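Leucine aminopeptidase 2 (Saccharomyces cerevisiae, PDB 2XQ0) is a zinc-dependent M1-family aminopeptidase that preferentially cleaves di- and tripeptides and also has low epoxide hydrolase activity in vitro. Local coordinates at residues A[317-321]-A[371-375]; A[160-164]-A[422-426]; A[326-330]-A[413-418]; A[394-398]-A[463-467]; A[123-127]-A[150-154]. The contacts are given in a common frame with arbitrary orientation. Residues are numbered along the deposited sequence.

Contact 1: residues A[317-321]-A[371-375]; sequences WNHFW and LVQNL
Asn318 supplies both direct hydrogen bonds of this contact: its backbone O accepts from Gln373 N at 2.9 Å (171° at the hydrogen), and its OD1 accepts from Leu375 N at 2.8 Å (172°), with chi1 at m. Two waters extend the pairing. One gives to Asn318 O (3.2 Å) and Leu371 O (2.7 Å) and accepts from Trp321 N (2.9 Å); the other links Asn318 ND2 (2.7 Å), Asn374 OD1 (2.9 Å) and Leu375 O (2.5 Å). Residues 372-375 are extended, and the CA atoms of Asn318 and Gln373 come within 4.4 Å. Outward, Leu371 CG sits 4.0 Å from the centroid of the five-membered ring of Trp321 (chi1 p), 22° off its normal, a CH-pi contact. At the other end Trp317 CB meets Leu375 CD1 at 3.7 Å. Trp321 NE1 is hydrogen-bonded to Thr428 OG1, and Phe320 touches bound bestatin. One backbone bond, one side-chain amide and two waters thus pair two irregular segments beside the inhibitor pocket.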
# COMPACT_ATOMS: atom_id res chain seq x y z
N TRP A 317 -11.70 -9.38 1.36
CA TRP A 317 -10.58 -9.21 0.45
C TRP A 317 -10.93 -9.62 -0.99
O TRP A 317 -10.14 -9.42 -1.90
CB TRP A 317 -9.33 -9.90 0.99
CG TRP A 317 -9.05 -9.41 2.40
CD1 TRP A 317 -9.20 -10.11 3.56
CD2 TRP A 317 -8.67 -8.08 2.79
NE1 TRP A 317 -8.91 -9.31 4.65
CE2 TRP A 317 -8.59 -8.06 4.20
CE3 TRP A 317 -8.38 -6.91 2.08
CZ2 TRP A 317 -8.21 -6.91 4.91
CZ3 TRP A 317 -8.01 -5.77 2.79
CH2 TRP A 317 -7.93 -5.78 4.18
N ASN A 318 -12.14 -10.14 -1.19
CA ASN A 318 -12.67 -10.34 -2.55
C ASN A 318 -13.02 -9.05 -3.25
O ASN A 318 -13.10 -9.02 -4.46
CB ASN A 318 -13.96 -11.17 -2.51
CG ASN A 318 -13.71 -12.64 -2.31
OD1 ASN A 318 -12.57 -13.10 -2.31
ND2 ASN A 318 -14.80 -13.39 -2.20
N HIS A 319 -13.25 -7.99 -2.47
CA HIS A 319 -13.72 -6.71 -3.01
C HIS A 319 -12.71 -5.59 -2.71
O HIS A 319 -13.07 -4.42 -2.52
CB HIS A 319 -15.10 -6.37 -2.43
CG HIS A 319 -16.10 -7.45 -2.66
ND1 HIS A 319 -16.83 -7.55 -3.83
CD2 HIS A 319 -16.43 -8.53 -1.91
CE1 HIS A 319 -17.59 -8.63 -3.77
NE2 HIS A 319 -17.37 -9.24 -2.62
N PHE A 320 -11.45 -5.99 -2.67
CA PHE A 320 -10.32 -5.10 -2.37
C PHE A 320 -10.26 -3.92 -3.34
O PHE A 320 -9.75 -2.85 -2.99
CB PHE A 320 -9.03 -5.92 -2.43
CG PHE A 320 -7.80 -5.18 -1.98
CD1 PHE A 320 -7.80 -4.48 -0.78
CD2 PHE A 320 -6.63 -5.24 -2.73
CE1 PHE A 320 -6.66 -3.81 -0.35
CE2 PHE A 320 -5.48 -4.58 -2.30
CZ PHE A 320 -5.51 -3.86 -1.10
N TRP A 321 -10.77 -4.10 -4.56
CA TRP A 321 -10.77 -3.01 -5.54
C TRP A 321 -11.51 -1.76 -5.04
O TRP A 321 -11.16 -0.63 -5.42
CB TRP A 321 -11.32 -3.47 -6.90
CG TRP A 321 -12.81 -3.40 -7.03
CD1 TRP A 321 -13.71 -4.38 -6.71
CD2 TRP A 321 -13.57 -2.31 -7.55
NE1 TRP A 321 -14.99 -3.95 -6.99
CE2 TRP A 321 -14.93 -2.68 -7.50
CE3 TRP A 321 -13.24 -1.04 -8.05
CZ2 TRP A 321 -15.96 -1.83 -7.93
CZ3 TRP A 321 -14.26 -0.20 -8.47
CH2 TRP A 321 -15.61 -0.60 -8.41
N LEU A 371 -11.22 -8.39 -11.64
CA LEU A 371 -11.32 -7.28 -10.71
C LEU A 371 -11.87 -7.72 -9.35
O LEU A 371 -11.30 -7.38 -8.33
CB LEU A 371 -12.18 -6.15 -11.28
CG LEU A 371 -12.23 -4.88 -10.44
CD1 LEU A 371 -10.83 -4.37 -10.17
CD2 LEU A 371 -13.06 -3.82 -11.15
N VAL A 372 -12.97 -8.48 -9.35
CA VAL A 372 -13.53 -9.05 -8.13
C VAL A 372 -12.89 -10.41 -7.97
O VAL A 372 -12.81 -11.18 -8.93
CB VAL A 372 -15.06 -9.24 -8.25
CG1 VAL A 372 -15.61 -10.08 -7.10
CG2 VAL A 372 -15.76 -7.87 -8.33
N GLN A 373 -12.44 -10.71 -6.75
CA GLN A 373 -11.73 -11.96 -6.49
C GLN A 373 -12.62 -12.98 -5.79
O GLN A 373 -13.70 -12.65 -5.29
CB GLN A 373 -10.47 -11.66 -5.66
CG GLN A 373 -9.38 -11.03 -6.47
CD GLN A 373 -8.81 -11.99 -7.50
OE1 GLN A 373 -8.92 -11.78 -8.71
NE2 GLN A 373 -8.21 -13.06 -7.01
N ASN A 374 -12.16 -14.23 -5.76
CA ASN A 374 -12.93 -15.32 -5.18
C ASN A 374 -11.99 -16.13 -4.32
O ASN A 374 -11.53 -17.20 -4.71
CB ASN A 374 -13.55 -16.19 -6.29
CG ASN A 374 -14.36 -17.39 -5.74
OD1 ASN A 374 -14.77 -17.43 -4.58
ND2 ASN A 374 -14.59 -18.37 -6.61
N LEU A 375 -11.68 -15.60 -3.15
CA LEU A 375 -10.76 -16.25 -2.25
C LEU A 375 -11.59 -17.27 -1.49
O LEU A 375 -12.77 -17.06 -1.21
CB LEU A 375 -10.16 -15.25 -1.26
CG LEU A 375 -9.32 -14.07 -1.77
CD1 LEU A 375 -8.81 -13.26 -0.59
CD2 LEU A 375 -8.15 -14.55 -2.61
O HOH W 1 -11.34 -6.65 -5.72
O HOH W 2 -14.98 -16.07 -1.99

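Contact 2: residues A[160-164]-A[422-426]; sequences TPSVK and AKKSL
Along residues 422-426 the chain leaves a turn and enters the short strand 424-426, facing a type I beta turn, Thr160 to Val163, closed by Val163 N to Thr160 O at 3.1 Å. Within that turn Thr160 OG1 accepts from Ser162 N at 3.1 Å, an ST turn. Ala422 has its CA-to-CB bond directed away, and Lys423 takes a left-handed backbone (phi 74°, psi 15°) that redirects the chain; its carbonyl carbon C lies 3.5 Å from Lys164 CE while its own side chain leads outward. Lys424 is extended (-129°/177°) with its CA-to-CB bond directed away, yet its O accepts from Lys164 NZ at 3.0 Å. To reach it, Lys164 folds its chain through chi1 m, chi2 -143° and chi3 m; NZ is also hydrogen-bonded to Thr313 OG1 and Leu311 O. Ser425 points toward the turn with chi1 m, and its OG donates to Pro161 O at 2.7 Å, with Ser162 CA at 3.7 Å and Lys164 CG at 3.8 Å from the same OG. The CA atoms of Ser162 and Ser425 are 5.5 Å apart. Leu426 has its CA-to-CB bond directed away, and its backbone pairs with strand 312-314 in a two-stranded parallel sheet. The contact joins the N-terminal and catalytic domains. Both cross-bonds use a side-chain donor and a backbone carbonyl, so the link is polar and gathers the lysine ammonium among several oxygens.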
# COMPACT_ATOMS: atom_id res chain seq x y z
N THR A 160 -11.37 -9.03 10.37
CA THR A 160 -12.01 -8.88 9.06
C THR A 160 -12.32 -7.39 8.83
O THR A 160 -12.62 -6.66 9.76
CB THR A 160 -13.29 -9.77 8.94
OG1 THR A 160 -14.11 -9.29 7.87
CG2 THR A 160 -14.10 -9.74 10.21
N PRO A 161 -12.21 -6.94 7.57
CA PRO A 161 -12.52 -5.52 7.35
C PRO A 161 -14.03 -5.23 7.46
O PRO A 161 -14.42 -4.06 7.47
CB PRO A 161 -11.98 -5.26 5.94
CG PRO A 161 -11.86 -6.61 5.29
CD PRO A 161 -11.54 -7.57 6.42
N SER A 162 -14.84 -6.29 7.59
CA SER A 162 -16.26 -6.13 7.91
C SER A 162 -16.51 -5.64 9.32
O SER A 162 -17.57 -5.10 9.61
CB SER A 162 -17.03 -7.45 7.69
OG SER A 162 -17.27 -7.68 6.32
N VAL A 163 -15.55 -5.83 10.23
CA VAL A 163 -15.75 -5.39 11.61
C VAL A 163 -14.98 -4.11 11.88
O VAL A 163 -13.77 -4.08 11.71
CB VAL A 163 -15.31 -6.49 12.60
CG1 VAL A 163 -15.39 -6.00 14.05
CG2 VAL A 163 -16.19 -7.73 12.41
N LYS A 164 -15.68 -3.05 12.29
CA LYS A 164 -15.04 -1.78 12.62
C LYS A 164 -15.48 -1.35 14.01
O LYS A 164 -16.64 -1.52 14.38
CB LYS A 164 -15.39 -0.70 11.59
CG LYS A 164 -15.25 -1.19 10.15
CD LYS A 164 -14.72 -0.09 9.24
CE LYS A 164 -15.84 0.80 8.74
NZ LYS A 164 -15.36 1.74 7.70
N ALA A 422 -20.28 5.88 5.07
CA ALA A 422 -19.33 6.35 6.08
C ALA A 422 -19.40 5.47 7.32
O ALA A 422 -20.48 5.23 7.86
CB ALA A 422 -19.56 7.82 6.44
N LYS A 423 -18.25 4.99 7.76
CA LYS A 423 -18.15 4.20 8.99
C LYS A 423 -18.68 2.79 8.87
O LYS A 423 -18.88 2.10 9.87
CB LYS A 423 -18.80 4.94 10.16
CG LYS A 423 -18.11 6.27 10.48
CD LYS A 423 -18.84 7.05 11.57
CE LYS A 423 -18.15 8.39 11.81
NZ LYS A 423 -18.64 9.05 13.06
N LYS A 424 -18.88 2.34 7.63
CA LYS A 424 -19.44 1.02 7.37
C LYS A 424 -18.55 0.27 6.39
O LYS A 424 -17.54 0.81 5.91
CB LYS A 424 -20.86 1.14 6.81
CG LYS A 424 -21.85 1.83 7.76
CD LYS A 424 -23.17 2.10 7.08
CE LYS A 424 -24.16 2.73 8.03
NZ LYS A 424 -25.57 2.61 7.54
N SER A 425 -18.91 -0.97 6.11
CA SER A 425 -18.17 -1.80 5.16
C SER A 425 -19.13 -2.26 4.08
O SER A 425 -20.34 -2.31 4.31
CB SER A 425 -17.56 -3.00 5.89
OG SER A 425 -16.65 -2.56 6.89
N LEU A 426 -18.62 -2.59 2.90
CA LEU A 426 -19.53 -2.98 1.82
C LEU A 426 -18.89 -3.85 0.76
O LEU A 426 -17.66 -4.02 0.73
CB LEU A 426 -20.13 -1.75 1.15
CG LEU A 426 -19.28 -1.18 0.01
CD1 LEU A 426 -20.10 -0.25 -0.84
CD2 LEU A 426 -18.05 -0.46 0.55

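Contact 3: residues A[326-330]-A[413-418]; sequences WTVYL and FIRHYF
Trp326 dominates this helix-to-helix contact, its indole held at chi1 -92°, between wells, and chi2 111°, so that it reaches across axes 13.7 Å apart. The short segments run at 140° between N-to-C directions (signed crossing -140°), and the nearest CA pair, Leu330 and Ile414, is still 9.6 Å apart; large side chains fill the gap. Tyr417 (chi1 t) lays its ring nearly parallel to the five-membered ring of Trp326, planes at 17° and centroids 4.8 Å apart, slid so that overlap is slight. Phe418 (chi1 m) turns its edge to the face of the six-membered ring, a T-shaped pair with centroids 5.2 Å apart and planes at 77°. Ile414 (m, t) places CG1 3.9 Å from Trp326 CH2 and CD1 3.7 Å from Tyr329 CE2, while Leu330 CD1 meets Phe418 CZ at 3.8 Å. This aromatic cluster joins helices 321-339 and 407-420, with helix 297-311 touching Trp326, Leu330 and Phe418, helix 388-403 packed on Trp326 and Tyr329, and helix 428-438 beside Phe413.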
# COMPACT_ATOMS: atom_id res chain seq x y z
N TRP A 326 -10.75 2.89 -5.87
CA TRP A 326 -11.19 4.23 -5.49
C TRP A 326 -10.01 5.13 -5.11
O TRP A 326 -9.91 6.28 -5.59
CB TRP A 326 -12.20 4.14 -4.33
CG TRP A 326 -13.61 4.06 -4.81
CD1 TRP A 326 -14.46 3.00 -4.74
CD2 TRP A 326 -14.34 5.11 -5.44
NE1 TRP A 326 -15.68 3.32 -5.29
CE2 TRP A 326 -15.63 4.62 -5.72
CE3 TRP A 326 -14.03 6.43 -5.80
CZ2 TRP A 326 -16.60 5.39 -6.35
CZ3 TRP A 326 -15.01 7.19 -6.43
CH2 TRP A 326 -16.27 6.68 -6.69
N THR A 327 -9.12 4.63 -4.24
CA THR A 327 -7.97 5.43 -3.79
C THR A 327 -7.13 5.94 -4.97
O THR A 327 -6.79 7.11 -5.01
CB THR A 327 -7.08 4.66 -2.80
OG1 THR A 327 -7.88 4.31 -1.66
CG2 THR A 327 -5.86 5.51 -2.35
N VAL A 328 -6.82 5.07 -5.92
CA VAL A 328 -6.00 5.46 -7.06
C VAL A 328 -6.78 6.50 -7.87
O VAL A 328 -6.20 7.48 -8.35
CB VAL A 328 -5.60 4.22 -7.95
CG1 VAL A 328 -4.88 4.68 -9.23
CG2 VAL A 328 -4.69 3.24 -7.17
N TYR A 329 -8.09 6.29 -8.00
CA TYR A 329 -8.96 7.26 -8.69
C TYR A 329 -8.92 8.61 -7.98
O TYR A 329 -8.61 9.66 -8.59
CB TYR A 329 -10.42 6.74 -8.83
CG TYR A 329 -11.31 7.79 -9.45
CD1 TYR A 329 -11.34 8.00 -10.83
CD2 TYR A 329 -12.07 8.62 -8.65
CE1 TYR A 329 -12.12 8.99 -11.39
CE2 TYR A 329 -12.84 9.61 -9.19
CZ TYR A 329 -12.85 9.80 -10.56
OH TYR A 329 -13.62 10.80 -11.09
N LEU A 330 -9.19 8.60 -6.68
CA LEU A 330 -9.16 9.84 -5.91
C LEU A 330 -7.79 10.54 -5.90
O LEU A 330 -7.72 11.74 -6.07
CB LEU A 330 -9.65 9.59 -4.48
CG LEU A 330 -11.14 9.22 -4.41
CD1 LEU A 330 -11.52 8.76 -2.99
CD2 LEU A 330 -12.03 10.38 -4.90
N PHE A 413 -22.11 11.98 -7.17
CA PHE A 413 -22.17 10.56 -6.79
C PHE A 413 -21.08 10.21 -5.76
O PHE A 413 -21.33 9.53 -4.77
CB PHE A 413 -22.03 9.64 -8.00
CG PHE A 413 -21.85 8.19 -7.62
CD1 PHE A 413 -22.92 7.46 -7.12
CD2 PHE A 413 -20.60 7.57 -7.72
CE1 PHE A 413 -22.76 6.12 -6.74
CE2 PHE A 413 -20.43 6.24 -7.35
CZ PHE A 413 -21.53 5.51 -6.87
N ILE A 414 -19.86 10.66 -6.02
CA ILE A 414 -18.74 10.40 -5.12
C ILE A 414 -19.07 10.84 -3.69
O ILE A 414 -18.87 10.10 -2.72
CB ILE A 414 -17.49 11.13 -5.63
CG1 ILE A 414 -17.03 10.51 -6.95
CG2 ILE A 414 -16.37 11.10 -4.60
CD1 ILE A 414 -15.80 11.19 -7.52
N ARG A 415 -19.59 12.05 -3.55
CA ARG A 415 -19.98 12.54 -2.24
C ARG A 415 -21.10 11.69 -1.63
O ARG A 415 -21.11 11.45 -0.43
CB ARG A 415 -20.44 13.99 -2.33
CG ARG A 415 -19.29 14.97 -2.41
CD ARG A 415 -19.67 16.19 -3.21
NE ARG A 415 -18.48 16.82 -3.76
CZ ARG A 415 -18.49 17.72 -4.72
NH1 ARG A 415 -17.34 18.23 -5.15
NH2 ARG A 415 -19.64 18.11 -5.25
N HIS A 416 -22.04 11.27 -2.47
CA HIS A 416 -23.19 10.51 -1.98
C HIS A 416 -22.71 9.17 -1.46
O HIS A 416 -23.07 8.74 -0.35
CB HIS A 416 -24.20 10.30 -3.10
CG HIS A 416 -25.39 9.49 -2.70
ND1 HIS A 416 -25.50 8.15 -3.00
CD2 HIS A 416 -26.50 9.81 -2.01
CE1 HIS A 416 -26.64 7.69 -2.52
NE2 HIS A 416 -27.27 8.68 -1.92
N TYR A 417 -21.90 8.52 -2.28
CA TYR A 417 -21.29 7.23 -1.96
C TYR A 417 -20.55 7.26 -0.63
O TYR A 417 -20.85 6.47 0.26
CB TYR A 417 -20.37 6.79 -3.10
CG TYR A 417 -19.55 5.54 -2.84
CD1 TYR A 417 -20.14 4.27 -2.89
CD2 TYR A 417 -18.19 5.62 -2.58
CE1 TYR A 417 -19.39 3.12 -2.66
CE2 TYR A 417 -17.43 4.47 -2.33
CZ TYR A 417 -18.04 3.22 -2.38
OH TYR A 417 -17.31 2.06 -2.16
N PHE A 418 -19.59 8.18 -0.46
CA PHE A 418 -18.79 8.18 0.77
C PHE A 418 -19.61 8.60 1.99
O PHE A 418 -19.32 8.18 3.11
CB PHE A 418 -17.48 8.99 0.61
CG PHE A 418 -16.49 8.32 -0.29
CD1 PHE A 418 -15.75 7.24 0.15
CD2 PHE A 418 -16.35 8.72 -1.61
CE1 PHE A 418 -14.87 6.59 -0.69
CE2 PHE A 418 -15.45 8.09 -2.45
CZ PHE A 418 -14.71 7.02 -1.99

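Contact 4: residues A[394-398]-A[463-467]; sequences FNLLF and RPHFI
Helix 388-403, from the helical part of the M1 catalytic domain, here receives the non-helical linker leading to helix 469-484. Phe466 has the largest buried area, 56 Å², followed by Phe398 with 42 Å²; Pro464 and Asn395 contribute 33 Å² each. With chi1 m, Phe466 swings its ring end toward the helix, although its CA-to-CB bond points sideways. Phe398 (chi1 t) points toward the linker from one helical turn beyond Phe394, as the bond from Phe398 N to Phe394 O (2.9 Å) confirms. The Phe398 and Phe466 rings are oblique, planes at 45° and centroids 5.6 Å apart, with Phe398 CE2 3.7 Å from Phe466 CE1. Phe394 CE2 meets Phe466 CZ at 4.1 Å. The linker backbone stays extended at Phe466 (-72°/144°), and the closest CA pair, Asn395 and Pro464, is 8.0 Å apart. Helix 341-360 also touches Phe398 and Phe466. Asn395 ND2 bonds to Glu391 O one turn back, while its OD1 rests 3.4 Å from Pro464 CG and 3.6 Å from Phe466 CZ.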
# COMPACT_ATOMS: atom_id res chain seq x y z
N PHE A 394 -9.19 1.58 -10.82
CA PHE A 394 -9.15 2.95 -11.33
C PHE A 394 -9.78 3.09 -12.71
O PHE A 394 -10.55 4.01 -12.97
CB PHE A 394 -7.71 3.44 -11.40
CG PHE A 394 -7.54 4.60 -12.34
CD1 PHE A 394 -7.89 5.87 -11.94
CD2 PHE A 394 -7.09 4.40 -13.62
CE1 PHE A 394 -7.78 6.94 -12.81
CE2 PHE A 394 -6.97 5.47 -14.50
CZ PHE A 394 -7.31 6.73 -14.09
N ASN A 395 -9.43 2.20 -13.63
CA ASN A 395 -9.98 2.31 -14.99
C ASN A 395 -11.48 2.11 -15.11
O ASN A 395 -12.12 2.74 -15.97
CB ASN A 395 -9.22 1.41 -15.96
CG ASN A 395 -7.96 2.07 -16.48
OD1 ASN A 395 -8.03 3.03 -17.25
ND2 ASN A 395 -6.80 1.61 -16.01
N LEU A 396 -12.05 1.27 -14.26
CA LEU A 396 -13.51 1.17 -14.25
C LEU A 396 -14.12 2.49 -13.79
O LEU A 396 -15.09 2.99 -14.39
CB LEU A 396 -13.97 0.01 -13.37
CG LEU A 396 -15.47 -0.04 -13.08
CD1 LEU A 396 -16.24 -0.01 -14.39
CD2 LEU A 396 -15.81 -1.28 -12.25
N LEU A 397 -13.54 3.10 -12.76
CA LEU A 397 -14.08 4.38 -12.26
C LEU A 397 -13.89 5.55 -13.24
O LEU A 397 -14.75 6.43 -13.35
CB LEU A 397 -13.46 4.72 -10.91
CG LEU A 397 -13.81 3.69 -9.82
CD1 LEU A 397 -13.01 3.95 -8.56
CD2 LEU A 397 -15.30 3.72 -9.55
N PHE A 398 -12.75 5.57 -13.91
CA PHE A 398 -12.47 6.57 -14.92
C PHE A 398 -13.45 6.43 -16.11
O PHE A 398 -13.88 7.43 -16.70
CB PHE A 398 -11.01 6.45 -15.39
CG PHE A 398 -10.60 7.54 -16.35
CD1 PHE A 398 -10.44 8.84 -15.91
CD2 PHE A 398 -10.40 7.26 -17.70
CE1 PHE A 398 -10.09 9.87 -16.81
CE2 PHE A 398 -10.03 8.27 -18.59
CZ PHE A 398 -9.88 9.58 -18.13
N ARG A 463 -8.78 -0.17 -23.48
CA ARG A 463 -7.82 0.90 -23.22
C ARG A 463 -8.39 2.29 -23.44
O ARG A 463 -8.90 2.61 -24.52
CB ARG A 463 -6.57 0.73 -24.08
CG ARG A 463 -5.49 1.77 -23.76
CD ARG A 463 -4.22 1.46 -24.53
NE ARG A 463 -4.42 1.68 -25.96
CZ ARG A 463 -3.58 1.26 -26.90
NH1 ARG A 463 -2.51 0.55 -26.57
NH2 ARG A 463 -3.83 1.53 -28.18
N PRO A 464 -8.30 3.14 -22.42
CA PRO A 464 -8.84 4.49 -22.61
C PRO A 464 -7.91 5.37 -23.45
O PRO A 464 -6.79 4.97 -23.74
CB PRO A 464 -8.94 5.03 -21.19
CG PRO A 464 -7.89 4.27 -20.43
CD PRO A 464 -7.74 2.92 -21.07
N HIS A 465 -8.38 6.55 -23.82
CA HIS A 465 -7.58 7.47 -24.62
C HIS A 465 -6.98 8.56 -23.75
O HIS A 465 -7.50 9.67 -23.68
CB HIS A 465 -8.41 8.08 -25.74
CG HIS A 465 -9.03 7.06 -26.66
ND1 HIS A 465 -10.29 6.54 -26.44
CD2 HIS A 465 -8.55 6.46 -27.77
CE1 HIS A 465 -10.57 5.67 -27.40
NE2 HIS A 465 -9.53 5.60 -28.21
N PHE A 466 -5.88 8.23 -23.08
CA PHE A 466 -5.21 9.17 -22.19
C PHE A 466 -4.51 10.28 -22.94
O PHE A 466 -3.96 10.07 -24.03
CB PHE A 466 -4.22 8.45 -21.29
CG PHE A 466 -4.86 7.52 -20.30
CD1 PHE A 466 -5.91 7.96 -19.51
CD2 PHE A 466 -4.41 6.22 -20.16
CE1 PHE A 466 -6.51 7.12 -18.61
CE2 PHE A 466 -5.00 5.37 -19.26
CZ PHE A 466 -6.05 5.82 -18.47
N ILE A 467 -4.53 11.46 -22.36
CA ILE A 467 -3.74 12.58 -22.89
C ILE A 467 -2.27 12.20 -22.73
O ILE A 467 -1.81 11.91 -21.62
CB ILE A 467 -4.06 13.88 -22.13
CG1 ILE A 467 -5.54 14.25 -22.33
CG2 ILE A 467 -3.11 15.01 -22.54
CD1 ILE A 467 -6.04 15.28 -21.33

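Contact 5: residues A[123-127]-A[150-154]; sequences KCTAL and HARSL
Two hydrogen bonds cross between these segments, both at Thr125. Its N donates to Ser153 OG at 2.9 Å (171° at the hydrogen), with Ser153 at chi1 t; its OG1, set by chi1 p, pairs with His150 ND1 at 2.8 Å, His150 being at chi1 m. Ser153 OG also donates to Ser72 O, so the hydroxyl bridges two loops. Hydrogen bonds also form within each segment: Ala126 N gives to Cys124 SG at 3.4 Å, while Ser153 N to His150 O (2.8 Å) and Leu154 N to Ala151 O (2.9 Å) define the 3-10 segment 151-153. The CA pairs Ala126-His150 (5.3 Å) and Cys124-Ser153 (5.6 Å) run in opposite senses. Apolar contacts flank the polar ones, Ala126 CB to Leu154 CB at 3.9 Å and Leu127 CD1 to Leu154 CD1 at 4.0 Å. Both loops belong to the N-terminal M1 domain; Ala126 touches the substrate-binding Leu146 and shares backbone hydrogen bonding with Gln145, placing this pairing next to the substrate-binding residues Gln145 to Glu147.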
# COMPACT_ATOMS: atom_id res chain seq x y z
N LYS A 123 7.35 -15.88 16.39
CA LYS A 123 6.80 -16.13 15.05
C LYS A 123 5.83 -15.03 14.55
O LYS A 123 5.28 -15.13 13.44
CB LYS A 123 6.12 -17.50 14.98
CG LYS A 123 7.08 -18.68 15.05
CD LYS A 123 6.56 -19.85 14.22
CE LYS A 123 7.41 -21.10 14.39
NZ LYS A 123 7.16 -21.79 15.69
N CYS A 124 5.63 -14.01 15.37
CA CYS A 124 4.77 -12.87 15.03
C CYS A 124 5.03 -12.40 13.60
O CYS A 124 6.17 -12.19 13.23
CB CYS A 124 5.05 -11.71 15.97
SG CYS A 124 3.96 -10.28 15.71
N THR A 125 3.98 -12.24 12.80
CA THR A 125 4.13 -11.75 11.43
C THR A 125 3.74 -10.28 11.30
O THR A 125 3.78 -9.71 10.21
CB THR A 125 3.27 -12.58 10.44
OG1 THR A 125 1.88 -12.43 10.78
CG2 THR A 125 3.67 -14.06 10.49
N ALA A 126 3.36 -9.67 12.41
CA ALA A 126 2.86 -8.28 12.37
C ALA A 126 3.96 -7.22 12.60
O ALA A 126 3.81 -6.05 12.23
CB ALA A 126 1.71 -8.11 13.35
N LEU A 127 5.09 -7.63 13.18
CA LEU A 127 6.06 -6.66 13.67
C LEU A 127 7.43 -6.86 13.05
O LEU A 127 7.82 -7.99 12.73
CB LEU A 127 6.19 -6.75 15.20
CG LEU A 127 4.89 -6.44 15.97
CD1 LEU A 127 5.00 -6.88 17.45
CD2 LEU A 127 4.50 -4.96 15.86
N HIS A 150 -2.75 -9.66 9.21
CA HIS A 150 -1.72 -9.84 10.23
C HIS A 150 -2.12 -9.25 11.59
O HIS A 150 -1.40 -9.41 12.57
CB HIS A 150 -0.40 -9.22 9.76
CG HIS A 150 0.19 -9.91 8.57
ND1 HIS A 150 0.69 -11.19 8.62
CD2 HIS A 150 0.32 -9.51 7.28
CE1 HIS A 150 1.12 -11.54 7.43
NE2 HIS A 150 0.92 -10.54 6.59
N ALA A 151 -3.26 -8.55 11.65
CA ALA A 151 -3.70 -8.01 12.94
C ALA A 151 -3.87 -9.14 13.95
O ALA A 151 -3.54 -9.00 15.13
CB ALA A 151 -4.97 -7.23 12.79
N ARG A 152 -4.36 -10.28 13.48
CA ARG A 152 -4.53 -11.47 14.33
C ARG A 152 -3.18 -12.01 14.84
O ARG A 152 -3.16 -12.90 15.69
CB ARG A 152 -5.29 -12.57 13.59
CG ARG A 152 -4.49 -13.15 12.40
CD ARG A 152 -5.34 -14.03 11.47
NE ARG A 152 -6.39 -13.27 10.80
CZ ARG A 152 -7.21 -13.73 9.85
NH1 ARG A 152 -7.15 -15.00 9.44
NH2 ARG A 152 -8.11 -12.91 9.32
N SER A 153 -2.06 -11.50 14.34
CA SER A 153 -0.76 -11.95 14.85
C SER A 153 -0.23 -10.95 15.87
O SER A 153 0.83 -11.17 16.50
CB SER A 153 0.22 -12.15 13.69
OG SER A 153 1.42 -12.78 14.08
N LEU A 154 -0.96 -9.85 16.03
CA LEU A 154 -0.62 -8.81 17.00
C LEU A 154 -1.55 -8.85 18.23
O LEU A 154 -1.10 -8.72 19.36
CB LEU A 154 -0.66 -7.42 16.36
CG LEU A 154 -0.36 -6.26 17.31
CD1 LEU A 154 1.05 -6.40 17.92
CD2 LEU A 154 -0.50 -4.89 16.63

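Overall arrangement
Along the chain contact 5 closes first, within the N-terminal domain; contact 2 then ties that domain to the catalytic one and encloses contacts 1 and 3. Contact 4 opens after contact 1 closes and alternates with contacts 2 and 3. Helix 321-339 begins in contact 1 and runs on into contact 3, while helix 388-403 of contact 4 packs against both: Leu371 CD2 to Leu396 CD2 is 3.9 Å, Trp326 CA to Leu397 CD1 3.6 Å. Contacts 1 and 2 meet at Trp317 NE1 and Pro161 CD, 3.6 Å apart, where the N-terminal and catalytic domains join near the inhibitor pocket. Centres of contacts 4 and 5 lie about 37 Å apart, on opposite sides of the chain's centre.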